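Local coordinates for regulatory protein (Bacillus megaterium, PDB 4UA1) that probably represses the mercury resistance operon when mercury is absent and, as a dimer with mercury(II) bound, switches to activating its transcription, at residues L58-L68 / M82-I93. Sequence-based numbering, arbitrary orientation.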
loop_
_atom_site.group_PDB
_atom_site.type_symbol
_atom_site.label_atom_id
_atom_site.label_comp_id
_atom_site.label_asym_id
_atom_site.label_seq_id
_atom_site.Cartn_x
_atom_site.Cartn_y
_atom_site.Cartn_z
ATOM N N LEU B 58 -6.853 4.025 -9.612
ATOM C CA LEU B 58 -7.204 2.707 -10.126
ATOM C C LEU B 58 -6.094 1.696 -9.888
ATOM O O LEU B 58 -6.190 0.560 -10.353
ATOM C CB LEU B 58 -7.515 2.777 -11.620
ATOM C CG LEU B 58 -8.795 3.535 -11.972
ATOM C CD1 LEU B 58 -8.952 3.668 -13.464
ATOM C CD2 LEU B 58 -10.003 2.871 -11.368
ATOM N N GLY B 59 -5.027 2.110 -9.207
ATOM C CA GLY B 59 -3.992 1.176 -8.825
ATOM C C GLY B 59 -2.811 1.046 -9.755
ATOM O O GLY B 59 -1.994 0.145 -9.575
ATOM N N PHE B 60 -2.718 1.898 -10.774
ATOM C CA PHE B 60 -1.483 1.974 -11.563
ATOM C C PHE B 60 -0.430 2.739 -10.758
ATOM O O PHE B 60 -0.721 3.820 -10.242
ATOM C CB PHE B 60 -1.677 2.708 -12.886
ATOM C CG PHE B 60 -2.577 2.044 -13.872
ATOM C CD1 PHE B 60 -2.053 1.446 -15.001
ATOM C CD2 PHE B 60 -3.950 2.124 -13.744
ATOM C CE1 PHE B 60 -2.894 0.890 -15.964
ATOM C CE2 PHE B 60 -4.782 1.564 -14.680
ATOM C CZ PHE B 60 -4.253 0.959 -15.800
ATOM N N THR B 61 0.791 2.216 -10.691
ATOM C CA THR B 61 1.910 2.932 -10.059
ATOM C C THR B 61 2.371 4.018 -10.983
ATOM O O THR B 61 2.052 3.975 -12.175
ATOM C CB THR B 61 3.115 2.054 -9.804
ATOM O OG1 THR B 61 3.730 1.784 -11.074
ATOM C CG2 THR B 61 2.725 0.757 -9.107
ATOM N N LEU B 62 3.112 4.989 -10.449
ATOM C CA LEU B 62 3.653 6.064 -11.274
ATOM C C LEU B 62 4.512 5.506 -12.419
ATOM O O LEU B 62 4.461 5.972 -13.550
ATOM C CB LEU B 62 4.496 7.024 -10.440
ATOM C CG LEU B 62 3.813 8.278 -9.900
ATOM C CD1 LEU B 62 4.841 9.117 -9.145
ATOM C CD2 LEU B 62 3.083 9.114 -10.980
ATOM N N ASN B 63 5.280 4.476 -12.110
ATOM C CA ASN B 63 6.126 3.837 -13.089
ATOM C C ASN B 63 5.355 3.243 -14.247
ATOM O O ASN B 63 5.672 3.498 -15.414
ATOM C CB ASN B 63 6.942 2.755 -12.407
ATOM C CG ASN B 63 8.098 2.320 -13.232
ATOM O OD1 ASN B 63 8.134 1.185 -13.707
ATOM N ND2 ASN B 63 9.052 3.222 -13.436
ATOM N N GLU B 64 4.328 2.465 -13.916
ATOM C CA GLU B 64 3.411 1.924 -14.911
ATOM C C GLU B 64 2.793 3.030 -15.758
ATOM O O GLU B 64 2.660 2.913 -16.980
ATOM C CB GLU B 64 2.321 1.110 -14.233
ATOM C CG GLU B 64 2.899 -0.062 -13.495
ATOM C CD GLU B 64 1.871 -0.965 -12.842
ATOM O OE1 GLU B 64 0.797 -0.478 -12.410
ATOM O OE2 GLU B 64 2.189 -2.171 -12.740
ATOM N N ILE B 65 2.411 4.112 -15.101
ATOM C CA ILE B 65 1.791 5.223 -15.795
ATOM C C ILE B 65 2.772 5.862 -16.772
ATOM O O ILE B 65 2.394 6.257 -17.877
ATOM C CB ILE B 65 1.264 6.237 -14.776
ATOM C CG1 ILE B 65 0.030 5.640 -14.060
ATOM C CG2 ILE B 65 0.953 7.557 -15.437
ATOM C CD1 ILE B 65 -0.510 6.479 -12.945
ATOM N N ASP B 66 4.038 5.905 -16.374
ATOM C CA ASP B 66 5.141 6.395 -17.204
ATOM C C ASP B 66 5.261 5.586 -18.502
ATOM O O ASP B 66 5.325 6.146 -19.627
ATOM C CB ASP B 66 6.445 6.302 -16.413
ATOM C CG ASP B 66 7.569 7.112 -17.015
ATOM O OD1 ASP B 66 7.597 7.306 -18.243
ATOM O OD2 ASP B 66 8.458 7.523 -16.246
ATOM N N LYS B 67 5.335 4.265 -18.332
ATOM C CA LYS B 67 5.440 3.375 -19.476
ATOM C C LYS B 67 4.231 3.548 -20.395
ATOM O O LYS B 67 4.373 3.898 -21.581
ATOM C CB LYS B 67 5.572 1.924 -19.004
ATOM N N LEU B 68 3.049 3.363 -19.811
ATOM C CA LEU B 68 1.783 3.432 -20.522
ATOM C C LEU B 68 1.711 4.694 -21.353
ATOM O O LEU B 68 1.387 4.640 -22.535
ATOM C CB LEU B 68 0.616 3.372 -19.526
ATOM C CG LEU B 68 -0.848 3.574 -19.945
ATOM C CD1 LEU B 68 -1.814 2.984 -18.908
ATOM C CD2 LEU B 68 -1.191 5.053 -20.141
ATOM N N MET B 82 -4.376 1.140 -24.781
ATOM C CA MET B 82 -4.985 1.433 -23.512
ATOM C C MET B 82 -5.844 0.260 -23.021
ATOM O O MET B 82 -5.846 -0.070 -21.832
ATOM C CB MET B 82 -5.802 2.709 -23.623
ATOM C CG MET B 82 -6.126 3.259 -22.270
ATOM S SD MET B 82 -4.647 3.540 -21.306
ATOM C CE MET B 82 -5.382 3.573 -19.679
ATOM N N TYR B 83 -6.530 -0.385 -23.961
ATOM C CA TYR B 83 -7.322 -1.574 -23.685
ATOM C C TYR B 83 -6.482 -2.680 -23.060
ATOM O O TYR B 83 -6.847 -3.274 -22.013
ATOM C CB TYR B 83 -7.976 -2.028 -24.990
ATOM C CG TYR B 83 -8.840 -3.269 -24.929
ATOM C CD1 TYR B 83 -10.122 -3.228 -24.391
ATOM C CD2 TYR B 83 -8.407 -4.467 -25.507
ATOM C CE1 TYR B 83 -10.918 -4.361 -24.373
ATOM C CE2 TYR B 83 -9.200 -5.599 -25.500
ATOM C CZ TYR B 83 -10.459 -5.544 -24.941
ATOM O OH TYR B 83 -11.260 -6.673 -24.946
ATOM N N ASP B 84 -5.368 -2.964 -23.731
ATOM C CA ASP B 84 -4.379 -3.937 -23.253
ATOM C C ASP B 84 -3.838 -3.644 -21.857
ATOM O O ASP B 84 -3.788 -4.539 -21.012
ATOM C CB ASP B 84 -3.218 -4.014 -24.228
ATOM C CG ASP B 84 -3.600 -4.707 -25.478
ATOM O OD1 ASP B 84 -4.615 -5.425 -25.432
ATOM O OD2 ASP B 84 -2.894 -4.569 -26.490
ATOM N N PHE B 85 -3.404 -2.403 -21.635
ATOM C CA PHE B 85 -2.882 -2.021 -20.331
ATOM C C PHE B 85 -3.959 -2.154 -19.252
ATOM O O PHE B 85 -3.659 -2.569 -18.143
ATOM C CB PHE B 85 -2.326 -0.598 -20.343
ATOM C CG PHE B 85 -0.989 -0.457 -21.043
ATOM C CD1 PHE B 85 0.114 -1.186 -20.616
ATOM C CD2 PHE B 85 -0.839 0.421 -22.120
ATOM C CE1 PHE B 85 1.347 -1.059 -21.247
ATOM C CE2 PHE B 85 0.382 0.561 -22.760
ATOM C CZ PHE B 85 1.483 -0.177 -22.324
ATOM N N THR B 86 -5.202 -1.822 -19.583
ATOM C CA THR B 86 -6.302 -1.945 -18.638
ATOM C C THR B 86 -6.502 -3.414 -18.236
ATOM O O THR B 86 -6.690 -3.709 -17.051
ATOM C CB THR B 86 -7.632 -1.407 -19.239
ATOM O OG1 THR B 86 -7.472 -0.038 -19.614
ATOM C CG2 THR B 86 -8.793 -1.547 -18.264
ATOM N N ILE B 87 -6.453 -4.328 -19.216
ATOM C CA ILE B 87 -6.498 -5.776 -18.910
ATOM C C ILE B 87 -5.325 -6.224 -18.018
ATOM O O ILE B 87 -5.500 -6.994 -17.033
ATOM C CB ILE B 87 -6.498 -6.615 -20.195
ATOM C CG1 ILE B 87 -7.879 -6.568 -20.866
ATOM C CG2 ILE B 87 -6.156 -8.059 -19.897
ATOM C CD1 ILE B 87 -7.856 -7.057 -22.309
ATOM N N LEU B 88 -4.126 -5.751 -18.342
ATOM C CA LEU B 88 -2.990 -6.108 -17.510
ATOM C C LEU B 88 -3.231 -5.584 -16.101
ATOM O O LEU B 88 -2.779 -6.180 -15.132
ATOM C CB LEU B 88 -1.673 -5.589 -18.085
ATOM C CG LEU B 88 -1.173 -6.332 -19.324
ATOM C CD1 LEU B 88 0.077 -5.640 -19.869
ATOM C CD2 LEU B 88 -0.906 -7.781 -19.008
ATOM N N LYS B 89 -3.923 -4.458 -15.992
ATOM C CA LYS B 89 -4.210 -3.900 -14.687
ATOM C C LYS B 89 -5.227 -4.768 -13.934
ATOM O O LYS B 89 -5.045 -5.030 -12.741
ATOM C CB LYS B 89 -4.699 -2.459 -14.794
ATOM C CG LYS B 89 -4.904 -1.773 -13.426
ATOM C CD LYS B 89 -3.807 -2.103 -12.379
ATOM C CE LYS B 89 -2.436 -1.595 -12.794
ATOM N NZ LYS B 89 -1.345 -1.820 -11.772
ATOM N N ILE B 90 -6.279 -5.208 -14.625
ATOM C CA ILE B 90 -7.247 -6.100 -14.011
ATOM C C ILE B 90 -6.519 -7.299 -13.400
ATOM O O ILE B 90 -6.758 -7.665 -12.244
ATOM C CB ILE B 90 -8.329 -6.559 -15.026
ATOM C CG1 ILE B 90 -9.187 -5.355 -15.469
ATOM C CG2 ILE B 90 -9.206 -7.703 -14.458
ATOM C CD1 ILE B 90 -10.110 -5.639 -16.684
ATOM N N GLU B 91 -5.595 -7.867 -14.175
ATOM C CA GLU B 91 -4.841 -9.039 -13.746
ATOM C C GLU B 91 -3.901 -8.721 -12.568
ATOM O O GLU B 91 -3.731 -9.537 -11.636
ATOM C CB GLU B 91 -4.099 -9.615 -14.950
ATOM C CG GLU B 91 -5.084 -10.272 -15.939
ATOM C CD GLU B 91 -4.489 -10.651 -17.307
ATOM O OE1 GLU B 91 -3.251 -10.559 -17.484
ATOM O OE2 GLU B 91 -5.279 -11.048 -18.207
ATOM N N ASP B 92 -3.349 -7.507 -12.563
ATOM C CA ASP B 92 -2.505 -7.076 -11.443
ATOM C C ASP B 92 -3.322 -6.957 -10.141
ATOM O O ASP B 92 -2.929 -7.458 -9.079
ATOM C CB ASP B 92 -1.828 -5.736 -11.770
ATOM C CG ASP B 92 -0.777 -5.341 -10.739
ATOM O OD1 ASP B 92 0.115 -6.170 -10.465
ATOM O OD2 ASP B 92 -0.839 -4.212 -10.201
ATOM N N ILE B 93 -4.472 -6.306 -10.235
ATOM C CA ILE B 93 -5.354 -6.164 -9.094
ATOM C C ILE B 93 -5.754 -7.535 -8.584
ATOM O O ILE B 93 -5.882 -7.739 -7.372
ATOM C CB ILE B 93 -6.624 -5.353 -9.432
ATOM C CG1 ILE B 93 -6.264 -3.972 -9.998
ATOM C CG2 ILE B 93 -7.509 -5.222 -8.194
ATOM C CD1 ILE B 93 -5.469 -3.131 -9.070
#
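Lys-89 lies along one face of the Phe-60 ring and reaches Glu-64, joining the winged-helix DNA-binding domain of this MerR-family regulator to its long dimerisation helix. The axes of segments 62-68 and 82-93 run nearly antiparallel, 159° apart. Lysine suits its place because its long chain is both greasy and charged: CB and CG cover the far rim of the ring, while Lys-89 CE stands 3.8 Å from the centroid of Phe-60. CG leaves anti to the backbone N (chi1 -175°), and bends at the next two torsions fold the chain back over the aromatic face. NZ then passes the ring, with an off-centre cation-pi contact, and donates to three oxygens. Lys-89 NZ lies 2.6 Å from Glu-64 OE1, on its syn lone pair. Lys-89 NZ to Gly-59 O is 3.0 Å, with the donor above the carbonyl plane. Asp-92 OD2 holds NZ from within helix 82-93, completing a salt-bridge network. This shared cation probably offsets the repulsion between the Glu-64 and Asp-92 carboxylates. Gly-59 closes a Schellman motif at a positive phi (94°) that favours glycine. Farther along, Leu-68 CA makes a CH-pi contact over one face of the Phe-85 ring, offset toward the rim, and Leu-68 CG is 3.8 Å from Phe-85 CD2. The leucine's branched end also meets the flexible thioether of Met-82, where Leu-68 CD1 lies 3.7 Å from Met-82 CE. Met-82 also packs on Phe-51 of helix 44-57 and on the mercury ligand Cys-123 of the second subunit, placing this end of the interface beside the metal site. A capping box fixes Glu-64 from its own side: Glu-64 N donates to Thr-61 OG1, and Thr-61 N returns a bond to Glu-64 OE1 at 3.2 Å, meeting that oxygen from above the carboxylate plane.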